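Local coordinates for protein AA9 family lytic polysaccharide monooxygenase B (Heterobasidion irregulare TC 32-1, PDB 5NNS) that uses a copper ion to cleave cellulose oxidatively, oxidising the C1 carbon at the glycosidic bond with O2 or H2O2 as cosubstrate, at residues G2-Y7 with T28-W33; N15-Y20 with E32-N37; T40-A45 with N162-Y167; V85-A90 with L151-L156. One frame throughout, in Å; residues are numbered along the deposited sequence.

How the interactions relate
Interactions 1 and 2 share Glu-32 and Trp-33, and a probable hydrogen bond of 2.7 Å from Phe-17 N to Gln-30 OE1 ties them together; their centres lie about 6 Å apart. Interaction 4 pairs two inner strands of the six-stranded sheet and meets interaction 1, whose 2-7 segment lies on the other sheet, where Tyr-7 CE2 is 3.9 Å from His-153 ND1. Interaction 3 borders interaction 4 through a probable hydrogen bond of 2.8 Å from Tyr-167 N to Leu-155 O. Tyr-167 belongs to the copper site and packs on interaction 2, its CE1 3.3 Å from Tyr-36 O. Copper lies about 7 Å from the Tyr-36 side chain and about 9 Å from that of Leu-155.

Interaction 1: G2-Y7 with T28-W33; sequences GGVLAY and TIQREW
Gln-30 and Trp-33 reach from a long loop onto segment 2-7, which carries the start of strand 4-9, an early strand of the AA9 beta-sandwich; Leu-5 and Ala-6 form a classic beta bulge opposite Tyr-74. The hydrogen bonds centre on the buried Gln-30 amide. Its NE2 donates to Val-4 O at 2.8 Å, with the acceptor in the amide plane, and to Tyr-7 OH at 3.0 Å, tilted from that plane. OE1 takes Trp-33 NE1 (2.9 Å) and Phe-17 N. Glutamine suits the place because one flat group serves donors and acceptors together. Its CG, anti to the backbone N (chi1 -153°), meets the Tyr-7 ring edge in plane, and the extended chain beyond carries the amide to Val-4 O.

The remaining contacts are van der Waals. Gly-3, without a side chain, lets Trp-33 CH2 settle 3.6 Å from its CA. Leu-5 CD2 meets the indole edge, 4.0 Å from Trp-33 CZ2. Farther along, the branched Ile-29 fills in beside the tyrosine ring, its CD1 3.9 Å from Tyr-7 CD1.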
loop_
_atom_site.group_PDB
_atom_site.type_symbol
_atom_site.label_atom_id
_atom_site.label_comp_id
_atom_site.label_asym_id
_atom_site.label_seq_id
_atom_site.Cartn_x
_atom_site.Cartn_y
_atom_site.Cartn_z
ATOM N N GLY A 2 7.200 5.488 -10.045
ATOM C CA GLY A 2 5.862 6.046 -10.034
ATOM C C GLY A 2 5.222 5.846 -8.690
ATOM O O GLY A 2 5.913 5.745 -7.677
ATOM N N GLY A 3 3.895 5.783 -8.692
ATOM C CA GLY A 3 3.131 5.570 -7.478
ATOM C C GLY A 3 1.670 5.808 -7.753
ATOM O O GLY A 3 1.267 5.960 -8.911
ATOM N N VAL A 4 0.884 5.848 -6.681
ATOM C CA VAL A 4 -0.551 6.088 -6.769
ATOM C C VAL A 4 -0.794 7.581 -7.007
ATOM O O VAL A 4 -0.487 8.417 -6.142
ATOM C CB VAL A 4 -1.281 5.625 -5.496
ATOM C CG1 VAL A 4 -2.776 5.934 -5.589
ATOM C CG2 VAL A 4 -1.039 4.134 -5.259
ATOM N N LEU A 5 -1.340 7.896 -8.183
ATOM C CA LEU A 5 -1.624 9.270 -8.592
ATOM C C LEU A 5 -3.027 9.740 -8.212
ATOM O O LEU A 5 -3.241 10.935 -8.019
ATOM C CB LEU A 5 -1.453 9.410 -10.100
ATOM C CG LEU A 5 -0.106 8.999 -10.692
ATOM C CD1 LEU A 5 -0.167 9.203 -12.194
ATOM C CD2 LEU A 5 1.045 9.779 -10.072
ATOM N N ALA A 6 -3.978 8.813 -8.122
ATOM C CA ALA A 6 -5.367 9.153 -7.830
ATOM C C ALA A 6 -6.126 7.946 -7.289
ATOM O O ALA A 6 -5.628 6.817 -7.326
ATOM C CB ALA A 6 -6.050 9.682 -9.083
ATOM N N TYR A 7 -7.336 8.202 -6.790
ATOM C CA TYR A 7 -8.217 7.153 -6.280
ATOM C C TYR A 7 -9.635 7.297 -6.824
ATOM O O TYR A 7 -10.054 8.392 -7.219
ATOM C CB TYR A 7 -8.285 7.194 -4.751
ATOM C CG TYR A 7 -6.957 7.042 -4.051
ATOM C CD1 TYR A 7 -6.152 8.150 -3.804
ATOM C CD2 TYR A 7 -6.508 5.794 -3.619
ATOM C CE1 TYR A 7 -4.928 8.022 -3.160
ATOM C CE2 TYR A 7 -5.289 5.657 -2.970
ATOM C CZ TYR A 7 -4.503 6.772 -2.748
ATOM O OH TYR A 7 -3.299 6.658 -2.111
ATOM N N THR A 28 -5.272 17.112 -1.006
ATOM C CA THR A 28 -5.617 15.743 -1.364
ATOM C C THR A 28 -5.896 14.891 -0.138
ATOM O O THR A 28 -5.480 15.226 0.974
ATOM C CB THR A 28 -4.500 15.080 -2.213
ATOM O OG1 THR A 28 -4.736 13.669 -2.322
ATOM C CG2 THR A 28 -3.117 15.312 -1.603
ATOM N N ILE A 29 -6.598 13.782 -0.356
ATOM C CA ILE A 29 -6.731 12.748 0.673
ATOM C C ILE A 29 -5.410 12.011 0.927
ATOM O O ILE A 29 -5.240 11.379 1.974
ATOM C CB ILE A 29 -7.853 11.728 0.360
ATOM C CG1 ILE A 29 -7.585 10.945 -0.940
ATOM C CG2 ILE A 29 -9.202 12.433 0.310
ATOM C CD1 ILE A 29 -8.443 9.705 -1.066
ATOM N N GLN A 30 -4.491 12.097 -0.034
ATOM C CA GLN A 30 -3.240 11.358 -0.004
ATOM C C GLN A 30 -2.157 12.069 0.809
ATOM O O GLN A 30 -2.068 13.299 0.791
ATOM C CB GLN A 30 -2.743 11.144 -1.432
ATOM C CG GLN A 30 -1.876 9.915 -1.591
ATOM C CD GLN A 30 -1.382 9.724 -2.998
ATOM O OE1 GLN A 30 -1.017 10.690 -3.675
ATOM N NE2 GLN A 30 -1.344 8.472 -3.446
ATOM N N ARG A 31 -1.337 11.284 1.511
ATOM C CA ARG A 31 -0.156 11.800 2.202
ATOM C C ARG A 31 0.927 12.157 1.189
ATOM O O ARG A 31 1.004 11.560 0.107
ATOM C CB ARG A 31 0.390 10.784 3.217
ATOM C CG ARG A 31 -0.487 10.566 4.443
ATOM C CD ARG A 31 -0.796 11.875 5.159
ATOM N NE ARG A 31 -1.187 11.680 6.557
ATOM C CZ ARG A 31 -0.349 11.552 7.590
ATOM N NH1 ARG A 31 0.975 11.581 7.427
ATOM N NH2 ARG A 31 -0.843 11.386 8.810
ATOM N N GLU A 32 1.749 13.144 1.546
ATOM C CA GLU A 32 2.770 13.674 0.647
ATOM C C GLU A 32 3.811 12.611 0.329
ATOM O O GLU A 32 4.348 11.987 1.234
ATOM C CB GLU A 32 3.454 14.892 1.275
ATOM C CG GLU A 32 4.711 15.389 0.564
ATOM C CD GLU A 32 5.281 16.657 1.181
ATOM O OE1 GLU A 32 4.650 17.224 2.099
ATOM O OE2 GLU A 32 6.371 17.091 0.757
ATOM N N TRP A 33 4.075 12.410 -0.956
ATOM C CA TRP A 33 5.202 11.599 -1.407
ATOM C C TRP A 33 5.907 12.368 -2.514
ATOM O O TRP A 33 5.268 12.838 -3.448
ATOM C CB TRP A 33 4.735 10.205 -1.861
ATOM C CG TRP A 33 3.713 10.169 -2.980
ATOM C CD1 TRP A 33 2.389 10.491 -2.902
ATOM C CD2 TRP A 33 3.940 9.749 -4.328
ATOM N NE1 TRP A 33 1.784 10.308 -4.120
ATOM C CE2 TRP A 33 2.712 9.846 -5.012
ATOM C CE3 TRP A 33 5.067 9.291 -5.023
ATOM C CZ2 TRP A 33 2.576 9.521 -6.370
ATOM C CZ3 TRP A 33 4.937 8.954 -6.376
ATOM C CH2 TRP A 33 3.695 9.070 -7.030
#

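Interaction 2: N15-Y20 with E32-N37; sequences NGFVPY and EWDTYN
Tyr-20 CG stands anti to its carbonyl carbon (chi1 -55°), whereas Phe-17 CG is anti to the backbone N (chi1 -169°); the Tyr-20 ring lies over the 32-37 backbone, and the Phe-17 ring lies side by side with Glu-32. The Tyr-20 ring carries Asp-34 O and Thr-35 CA over one face, and its hydroxyl takes bonds from one side chain and one backbone N-H. Tyr-36 N donates to Tyr-20 OH at 3.0 Å in an almost straight bond. In the conformer described, Thr-35 OG1 donates to the same oxygen at 2.9 Å; it also accepts from Asn-37 N, closing an ST turn. Tyr-20 N in turn gives a hydrogen to Asp-34 O (3.0 Å).

Both segments belong to the long loop joining strands 12-15 and 63-66 of the AA9 fold. Tyr-20 binds glucan chains, and the two bonds to its hydroxyl probably help to fix the position of this residue. CH-pi contacts complete the packing. Pro-19, rigid and compact, sets CG over the Trp-33 six-membered ring, 3.9 Å from its centroid, while the same CG meets the Tyr-36 edge 3.7 Å from CE1. Glu-32 uses its aliphatic part likewise: the chain runs beside Phe-17 with CG over the ring face, 3.9 Å from the centroid, and the carboxylate is turned only 13° from the ring plane.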
loop_
_atom_site.group_PDB
_atom_site.type_symbol
_atom_site.label_atom_id
_atom_site.label_comp_id
_atom_site.label_asym_id
_atom_site.label_seq_id
_atom_site.Cartn_x
_atom_site.Cartn_y
_atom_site.Cartn_z
ATOM N N ASN A 15 -8.171 13.191 -6.348
ATOM C CA ASN A 15 -6.807 13.494 -6.785
ATOM C C ASN A 15 -5.833 13.079 -5.683
ATOM O O ASN A 15 -6.171 13.151 -4.499
ATOM C CB ASN A 15 -6.635 14.989 -7.101
ATOM C CG ASN A 15 -6.685 15.870 -5.856
ATOM O OD1 ASN A 15 -7.749 16.048 -5.256
ATOM N ND2 ASN A 15 -5.531 16.412 -5.456
ATOM N N GLY A 16 -4.646 12.629 -6.078
ATOM C CA GLY A 16 -3.558 12.328 -5.140
ATOM C C GLY A 16 -2.576 13.484 -5.073
ATOM O O GLY A 16 -2.786 14.525 -5.700
ATOM N N PHE A 17 -1.495 13.291 -4.322
ATOM C CA PHE A 17 -0.399 14.255 -4.273
ATOM C C PHE A 17 0.360 14.224 -5.598
ATOM O O PHE A 17 0.453 13.175 -6.227
ATOM C CB PHE A 17 0.552 13.938 -3.110
ATOM C CG PHE A 17 1.547 15.025 -2.834
ATOM C CD1 PHE A 17 1.194 16.123 -2.057
ATOM C CD2 PHE A 17 2.826 14.967 -3.366
ATOM C CE1 PHE A 17 2.098 17.135 -1.811
ATOM C CE2 PHE A 17 3.742 15.976 -3.116
ATOM C CZ PHE A 17 3.375 17.066 -2.341
ATOM N N VAL A 18 0.881 15.377 -6.016
ATOM C CA VAL A 18 1.718 15.486 -7.217
ATOM C C VAL A 18 3.190 15.547 -6.776
ATOM O O VAL A 18 3.628 16.564 -6.235
ATOM C CB VAL A 18 1.366 16.731 -8.073
ATOM C CG1 VAL A 18 2.281 16.833 -9.290
ATOM C CG2 VAL A 18 -0.094 16.686 -8.511
ATOM N N PRO A 19 3.955 14.452 -6.988
ATOM C CA PRO A 19 5.372 14.477 -6.588
ATOM C C PRO A 19 6.222 15.480 -7.373
ATOM O O PRO A 19 5.833 15.914 -8.459
ATOM C CB PRO A 19 5.850 13.040 -6.855
ATOM C CG PRO A 19 4.848 12.466 -7.789
ATOM C CD PRO A 19 3.547 13.118 -7.463
ATOM N N TYR A 20 7.363 15.844 -6.789
ATOM C CA TYR A 20 8.315 16.823 -7.345
ATOM C C TYR A 20 7.854 18.283 -7.294
ATOM O O TYR A 20 8.682 19.174 -7.419
ATOM C CB TYR A 20 8.750 16.475 -8.778
ATOM C CG TYR A 20 9.317 15.095 -8.938
ATOM C CD1 TYR A 20 10.652 14.842 -8.662
ATOM C CD2 TYR A 20 8.519 14.032 -9.380
ATOM C CE1 TYR A 20 11.184 13.573 -8.812
ATOM C CE2 TYR A 20 9.043 12.753 -9.539
ATOM C CZ TYR A 20 10.379 12.530 -9.258
ATOM O OH TYR A 20 10.904 11.266 -9.404
ATOM N N GLU A 32 1.749 13.144 1.546
ATOM C CA GLU A 32 2.770 13.674 0.647
ATOM C C GLU A 32 3.811 12.611 0.329
ATOM O O GLU A 32 4.348 11.987 1.234
ATOM C CB GLU A 32 3.454 14.892 1.275
ATOM C CG GLU A 32 4.711 15.389 0.564
ATOM C CD GLU A 32 5.281 16.657 1.181
ATOM O OE1 GLU A 32 4.650 17.224 2.099
ATOM O OE2 GLU A 32 6.371 17.091 0.757
ATOM N N TRP A 33 4.075 12.410 -0.956
ATOM C CA TRP A 33 5.202 11.599 -1.407
ATOM C C TRP A 33 5.907 12.368 -2.514
ATOM O O TRP A 33 5.268 12.838 -3.448
ATOM C CB TRP A 33 4.735 10.205 -1.861
ATOM C CG TRP A 33 3.713 10.169 -2.980
ATOM C CD1 TRP A 33 2.389 10.491 -2.902
ATOM C CD2 TRP A 33 3.940 9.749 -4.328
ATOM N NE1 TRP A 33 1.784 10.308 -4.120
ATOM C CE2 TRP A 33 2.712 9.846 -5.012
ATOM C CE3 TRP A 33 5.067 9.291 -5.023
ATOM C CZ2 TRP A 33 2.576 9.521 -6.370
ATOM C CZ3 TRP A 33 4.937 8.954 -6.376
ATOM C CH2 TRP A 33 3.695 9.070 -7.030
ATOM N N ASP A 34 7.227 12.495 -2.403
ATOM C CA ASP A 34 7.982 13.514 -3.147
ATOM C C ASP A 34 8.688 13.089 -4.439
ATOM O O ASP A 34 9.078 13.960 -5.223
ATOM C CB ASP A 34 9.000 14.167 -2.208
ATOM C CG ASP A 34 8.338 14.850 -1.015
ATOM O OD1 ASP A 34 7.308 15.519 -1.213
ATOM O OD2 ASP A 34 8.844 14.715 0.120
ATOM N N THR A 35 8.828 11.783 -4.672
ATOM C CA THR A 35 9.525 11.284 -5.853
ATOM C C THR A 35 8.964 9.951 -6.304
ATOM O O THR A 35 8.286 9.264 -5.545
ATOM C CB THR A 35 11.022 11.094 -5.565
ATOM O OG1 THR A 35 11.669 10.553 -6.722
ATOM C CG2 THR A 35 11.222 10.149 -4.381
ATOM N N TYR A 36 9.278 9.592 -7.546
ATOM C CA TYR A 36 8.913 8.291 -8.120
ATOM C C TYR A 36 9.796 7.126 -7.642
ATOM O O TYR A 36 9.483 5.983 -7.940
ATOM C CB TYR A 36 9.015 8.362 -9.651
ATOM C CG TYR A 36 7.777 8.840 -10.377
ATOM C CD1 TYR A 36 6.825 9.655 -9.763
ATOM C CD2 TYR A 36 7.568 8.485 -11.702
ATOM C CE1 TYR A 36 5.698 10.083 -10.452
ATOM C CE2 TYR A 36 6.448 8.911 -12.390
ATOM C CZ TYR A 36 5.522 9.710 -11.760
ATOM O OH TYR A 36 4.418 10.134 -12.443
ATOM N N ASN A 37 10.893 7.416 -6.938
ATOM C CA ASN A 37 11.900 6.420 -6.569
ATOM C C ASN A 37 11.423 5.448 -5.504
ATOM O O ASN A 37 10.644 5.824 -4.616
ATOM C CB ASN A 37 13.164 7.094 -6.013
ATOM C CG ASN A 37 13.810 8.050 -6.994
ATOM O OD1 ASN A 37 13.568 7.991 -8.195
ATOM N ND2 ASN A 37 14.638 8.940 -6.477
HETATM O O HOH W 1 7.594 16.718 -4.082
#

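Interaction 3: T40-A45 with N162-Y167; sequences TDPTDA and NQPQFY
At the entrance to strand 165-176, which carries the copper ligand Tyr-167, a type I beta turn from Asp-41 to Asp-44 packs Pro-42 against Phe-166. Proline suits the second turn position because its ring already holds the required phi. Its CA and CB lie 3.6 and 3.7 Å from Phe-166 CE2, while Tyr-195 meets the same ring. Before the turn, Thr-40 leans on Pro-164: its CA makes a C-H...O contact of 3.4 Å with Pro-164 O, and its carbonyl O touches Pro-164 CG at 3.7 Å. Threonine offers two different branches here: CG2, anti to the carbonyl carbon, lies 3.6 Å from Gln-163 OE1, while OG1 bonds to a glycerol.

Gln-165, probably an O2-binding residue, accepts at OE1 from Tyr-167 OH (2.8 Å), which probably helps to orient the tyrosine in the copper site. An Asx turn braces the turn: Asp-41 OD1 accepts from Thr-43 N at 3.1 Å and from Thr-43 OG1 at 2.9 Å, both donors coming from the same face of the carboxylate.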
loop_
_atom_site.group_PDB
_atom_site.type_symbol
_atom_site.label_atom_id
_atom_site.label_comp_id
_atom_site.label_asym_id
_atom_site.label_seq_id
_atom_site.Cartn_x
_atom_site.Cartn_y
_atom_site.Cartn_z
ATOM N N THR A 40 14.307 1.453 -0.772
ATOM C CA THR A 40 15.108 0.230 -0.956
ATOM C C THR A 40 15.517 -0.470 0.351
ATOM O O THR A 40 15.928 -1.631 0.324
ATOM C CB THR A 40 16.384 0.530 -1.773
ATOM O OG1 THR A 40 17.131 1.568 -1.132
ATOM C CG2 THR A 40 16.023 0.995 -3.181
ATOM N N ASP A 41 15.432 0.237 1.479
ATOM C CA ASP A 41 15.686 -0.356 2.788
ATOM C C ASP A 41 14.338 -0.794 3.354
ATOM O O ASP A 41 13.496 0.067 3.616
ATOM C CB ASP A 41 16.355 0.661 3.716
ATOM C CG ASP A 41 16.724 0.077 5.086
ATOM O OD1 ASP A 41 16.472 -1.118 5.373
ATOM O OD2 ASP A 41 17.272 0.849 5.900
ATOM N N PRO A 42 14.127 -2.119 3.563
ATOM C CA PRO A 42 12.837 -2.555 4.119
ATOM C C PRO A 42 12.535 -2.014 5.525
ATOM O O PRO A 42 11.370 -1.975 5.907
ATOM C CB PRO A 42 12.956 -4.085 4.138
ATOM C CG PRO A 42 14.414 -4.353 4.189
ATOM C CD PRO A 42 15.030 -3.268 3.351
ATOM N N THR A 43 13.565 -1.598 6.268
ATOM C CA THR A 43 13.402 -0.981 7.595
ATOM C C THR A 43 13.430 0.556 7.595
ATOM O O THR A 43 13.524 1.155 8.662
ATOM C CB THR A 43 14.497 -1.476 8.570
ATOM O OG1 THR A 43 15.780 -1.003 8.140
ATOM C CG2 THR A 43 14.522 -2.986 8.642
ATOM N N ASP A 44 13.347 1.193 6.422
ATOM C CA ASP A 44 13.343 2.665 6.323
ATOM C C ASP A 44 12.253 3.263 7.225
ATOM O O ASP A 44 11.129 2.753 7.274
ATOM C CB ASP A 44 13.126 3.096 4.865
ATOM C CG ASP A 44 13.377 4.583 4.628
ATOM O OD1 ASP A 44 12.623 5.421 5.148
ATOM O OD2 ASP A 44 14.312 4.917 3.875
ATOM N N ALA A 45 12.595 4.336 7.938
ATOM C CA ALA A 45 11.655 4.995 8.867
ATOM C C ALA A 45 10.367 5.503 8.185
ATOM O O ALA A 45 9.302 5.518 8.805
ATOM C CB ALA A 45 12.350 6.137 9.601
ATOM N N ASN A 162 18.390 -8.966 -5.295
ATOM C CA ASN A 162 18.704 -8.630 -3.892
ATOM C C ASN A 162 18.521 -7.159 -3.474
ATOM O O ASN A 162 18.985 -6.769 -2.408
ATOM C CB ASN A 162 20.104 -9.135 -3.512
ATOM C CG ASN A 162 20.296 -10.605 -3.832
ATOM O OD1 ASN A 162 20.945 -10.953 -4.820
ATOM N ND2 ASN A 162 19.713 -11.477 -3.008
ATOM N N GLN A 163 17.888 -6.355 -4.331
ATOM C CA GLN A 163 17.504 -4.987 -4.009
ATOM C C GLN A 163 15.984 -4.920 -4.127
ATOM O O GLN A 163 15.446 -4.884 -5.240
ATOM C CB GLN A 163 18.155 -3.970 -4.953
ATOM C CG GLN A 163 17.947 -2.521 -4.509
ATOM C CD GLN A 163 18.438 -1.505 -5.523
ATOM O OE1 GLN A 163 17.713 -0.579 -5.882
ATOM N NE2 GLN A 163 19.670 -1.671 -5.987
ATOM N N PRO A 164 15.283 -4.940 -2.982
ATOM C CA PRO A 164 13.831 -4.756 -3.025
ATOM C C PRO A 164 13.489 -3.305 -3.283
ATOM O O PRO A 164 14.227 -2.424 -2.862
ATOM C CB PRO A 164 13.376 -5.168 -1.623
ATOM C CG PRO A 164 14.565 -4.918 -0.759
ATOM C CD PRO A 164 15.751 -5.230 -1.608
ATOM N N GLN A 165 12.396 -3.074 -4.000
ATOM C CA GLN A 165 11.924 -1.733 -4.286
ATOM C C GLN A 165 10.488 -1.614 -3.790
ATOM O O GLN A 165 9.557 -2.124 -4.425
ATOM C CB GLN A 165 12.004 -1.465 -5.774
ATOM C CG GLN A 165 13.431 -1.369 -6.288
ATOM C CD GLN A 165 13.499 -1.113 -7.779
ATOM O OE1 GLN A 165 12.507 -0.752 -8.418
ATOM N NE2 GLN A 165 14.678 -1.306 -8.344
ATOM N N PHE A 166 10.335 -0.959 -2.642
ATOM C CA PHE A 166 9.045 -0.698 -2.033
ATOM C C PHE A 166 8.515 0.640 -2.538
ATOM O O PHE A 166 9.228 1.647 -2.494
ATOM C CB PHE A 166 9.182 -0.655 -0.511
ATOM C CG PHE A 166 9.698 -1.933 0.083
ATOM C CD1 PHE A 166 8.822 -2.947 0.443
ATOM C CD2 PHE A 166 11.061 -2.131 0.285
ATOM C CE1 PHE A 166 9.294 -4.132 0.990
ATOM C CE2 PHE A 166 11.536 -3.306 0.837
ATOM C CZ PHE A 166 10.650 -4.312 1.187
ATOM N N TYR A 167 7.276 0.640 -3.026
ATOM C CA TYR A 167 6.608 1.858 -3.502
ATOM C C TYR A 167 5.286 2.018 -2.755
ATOM O O TYR A 167 4.254 1.518 -3.216
ATOM C CB TYR A 167 6.332 1.774 -4.994
ATOM C CG TYR A 167 7.551 1.693 -5.876
ATOM C CD1 TYR A 167 8.218 2.845 -6.280
ATOM C CD2 TYR A 167 8.014 0.465 -6.339
ATOM C CE1 TYR A 167 9.320 2.774 -7.112
ATOM C CE2 TYR A 167 9.117 0.381 -7.167
ATOM C CZ TYR A 167 9.757 1.540 -7.564
ATOM O OH TYR A 167 10.859 1.470 -8.368
#

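Interaction 4: V85-A90 with L151-L156; sequences VMVYMA and LRHELL
Met-86 lies side by side with Glu-154, its CE 3.5 Å from Glu-154 OE1; the same methyl touches Leu-156 CB. Methionine suits this buried spot, since its unbranched chain, bent at chi3, can turn its methyl to the carboxylate. Tyr-88 runs beside Arg-152 in the same way, the ring and guanidinium planes 74° apart. Arg-152 turns its guanidinium edge to the ring, with NH1 3.3 Å from Tyr-88 CD1. The arginine CG is anti to the backbone N (chi1 165°) and the chain extends to NE. Beyond it NH1 and NH2 reach OE1 and OE2 of Glu-154 in a salt bridge, 2.8 Å from NH1 to OE1, whose hydrogen bonds are weak. The buried charges are further satisfied by Ser-48 O at NE, Ile-47 O at NH2 and Tyr-195 OH at OE1.

These residues sit on adjacent antiparallel strands, 85-91 and 147-157, at the middle of the six-stranded sheet of the AA9 beta-sandwich. Met-86 with Glu-154 and Tyr-88 with Arg-152 are the hydrogen-bonded pairs, Tyr-88 N reaching Arg-152 O at 2.7 Å. The opposite face, turned to strand 70-75 of the other sheet, is largely apolar. There Val-87 sets CG1 over the His-153 ring, 4.2 Å from its centroid, and Leu-151 CD1 touches both Val-87 CG1 (3.8 Å) and Met-89 CG (3.7 Å). Val-85 CG2 meets Leu-155 CD2 at 3.8 Å.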
loop_
_atom_site.group_PDB
_atom_site.type_symbol
_atom_site.label_atom_id
_atom_site.label_comp_id
_atom_site.label_asym_id
_atom_site.label_seq_id
_atom_site.Cartn_x
_atom_site.Cartn_y
_atom_site.Cartn_z
ATOM N N VAL A 85 1.512 -7.140 -5.032
ATOM C CA VAL A 85 0.759 -5.937 -4.663
ATOM C C VAL A 85 0.173 -6.193 -3.286
ATOM O O VAL A 85 -0.322 -7.287 -3.033
ATOM C CB VAL A 85 -0.415 -5.665 -5.632
ATOM C CG1 VAL A 85 -1.182 -4.411 -5.215
ATOM C CG2 VAL A 85 0.082 -5.566 -7.075
ATOM N N MET A 86 0.222 -5.192 -2.409
ATOM C CA MET A 86 -0.332 -5.315 -1.058
ATOM C C MET A 86 -1.135 -4.078 -0.716
ATOM O O MET A 86 -0.729 -2.957 -1.046
ATOM C CB MET A 86 0.788 -5.506 -0.032
ATOM C CG MET A 86 1.528 -6.826 -0.180
ATOM S SD MET A 86 3.032 -6.857 0.804
ATOM C CE MET A 86 4.112 -5.858 -0.228
ATOM N N VAL A 87 -2.271 -4.288 -0.061
ATOM C CA VAL A 87 -3.106 -3.200 0.433
ATOM C C VAL A 87 -3.237 -3.355 1.946
ATOM O O VAL A 87 -3.660 -4.398 2.438
ATOM C CB VAL A 87 -4.478 -3.172 -0.265
ATOM C CG1 VAL A 87 -5.246 -1.907 0.102
ATOM C CG2 VAL A 87 -4.291 -3.262 -1.779
ATOM N N TYR A 88 -2.820 -2.320 2.671
ATOM C CA TYR A 88 -2.870 -2.283 4.128
ATOM C C TYR A 88 -3.848 -1.206 4.581
ATOM O O TYR A 88 -4.149 -0.258 3.838
ATOM C CB TYR A 88 -1.496 -1.927 4.715
ATOM C CG TYR A 88 -0.434 -3.007 4.704
ATOM C CD1 TYR A 88 0.296 -3.289 3.548
ATOM C CD2 TYR A 88 -0.113 -3.716 5.869
ATOM C CE1 TYR A 88 1.293 -4.257 3.543
ATOM C CE2 TYR A 88 0.885 -4.687 5.872
ATOM C CZ TYR A 88 1.584 -4.951 4.707
ATOM O OH TYR A 88 2.571 -5.911 4.703
ATOM N N MET A 89 -4.318 -1.349 5.817
ATOM C CA MET A 89 -4.960 -0.254 6.531
ATOM C C MET A 89 -4.444 -0.167 7.966
ATOM O O MET A 89 -3.867 -1.118 8.496
ATOM C CB MET A 89 -6.472 -0.432 6.550
ATOM C CG MET A 89 -7.150 -0.350 5.195
ATOM S SD MET A 89 -8.894 -0.738 5.417
ATOM C CE MET A 89 -9.497 0.810 6.086
ATOM N N ALA A 90 -4.668 0.990 8.580
ATOM C CA ALA A 90 -4.306 1.228 9.971
ATOM C C ALA A 90 -5.251 2.240 10.576
ATOM O O ALA A 90 -5.525 3.264 9.962
ATOM C CB ALA A 90 -2.880 1.749 10.062
ATOM N N LEU A 151 -5.397 4.241 4.415
ATOM C CA LEU A 151 -5.453 3.185 3.406
ATOM C C LEU A 151 -4.147 3.242 2.634
ATOM O O LEU A 151 -3.837 4.268 2.019
ATOM C CB LEU A 151 -6.618 3.412 2.439
ATOM C CG LEU A 151 -6.743 2.449 1.248
ATOM C CD1 LEU A 151 -7.079 1.053 1.744
ATOM C CD2 LEU A 151 -7.787 2.939 0.250
ATOM N N ARG A 152 -3.413 2.131 2.638
ATOM C CA ARG A 152 -2.038 2.085 2.165
ATOM C C ARG A 152 -1.900 1.083 1.018
ATOM O O ARG A 152 -2.230 -0.093 1.191
ATOM C CB ARG A 152 -1.119 1.702 3.335
ATOM C CG ARG A 152 0.290 1.263 2.946
ATOM C CD ARG A 152 1.178 1.094 4.159
ATOM N NE ARG A 152 2.596 1.117 3.802
ATOM C CZ ARG A 152 3.317 0.062 3.418
ATOM N NH1 ARG A 152 2.778 -1.151 3.323
ATOM N NH2 ARG A 152 4.604 0.228 3.131
ATOM N N HIS A 153 -1.406 1.547 -0.135
ATOM C CA HIS A 153 -1.094 0.665 -1.274
ATOM C C HIS A 153 0.410 0.537 -1.415
ATOM O O HIS A 153 1.128 1.527 -1.282
ATOM C CB HIS A 153 -1.690 1.199 -2.575
ATOM C CG HIS A 153 -3.183 1.145 -2.611
ATOM N ND1 HIS A 153 -3.972 2.085 -1.989
ATOM C CD2 HIS A 153 -4.031 0.252 -3.173
ATOM C CE1 HIS A 153 -5.245 1.776 -2.170
ATOM N NE2 HIS A 153 -5.309 0.672 -2.892
ATOM N N GLU A 154 0.872 -0.682 -1.699
ATOM C CA GLU A 154 2.289 -0.971 -1.792
ATOM C C GLU A 154 2.599 -1.930 -2.931
ATOM O O GLU A 154 1.939 -2.969 -3.090
ATOM C CB GLU A 154 2.802 -1.555 -0.482
ATOM C CG GLU A 154 4.314 -1.711 -0.436
ATOM C CD GLU A 154 4.825 -2.120 0.927
ATOM O OE1 GLU A 154 4.159 -2.929 1.615
ATOM O OE2 GLU A 154 5.894 -1.613 1.329
ATOM N N LEU A 155 3.613 -1.563 -3.709
ATOM C CA LEU A 155 4.167 -2.421 -4.741
ATOM C C LEU A 155 5.572 -2.770 -4.325
ATOM O O LEU A 155 6.342 -1.890 -3.934
ATOM C CB LEU A 155 4.186 -1.700 -6.085
ATOM C CG LEU A 155 2.842 -1.177 -6.598
ATOM C CD1 LEU A 155 3.000 -0.613 -8.003
ATOM C CD2 LEU A 155 1.762 -2.248 -6.587
ATOM N N LEU A 156 5.895 -4.056 -4.382
ATOM C CA LEU A 156 7.234 -4.537 -4.086
ATOM C C LEU A 156 7.777 -5.112 -5.383
ATOM O O LEU A 156 7.482 -6.250 -5.726
ATOM C CB LEU A 156 7.201 -5.584 -2.965
ATOM C CG LEU A 156 8.475 -6.397 -2.698
ATOM C CD1 LEU A 156 9.697 -5.503 -2.557
ATOM C CD2 LEU A 156 8.304 -7.294 -1.477
#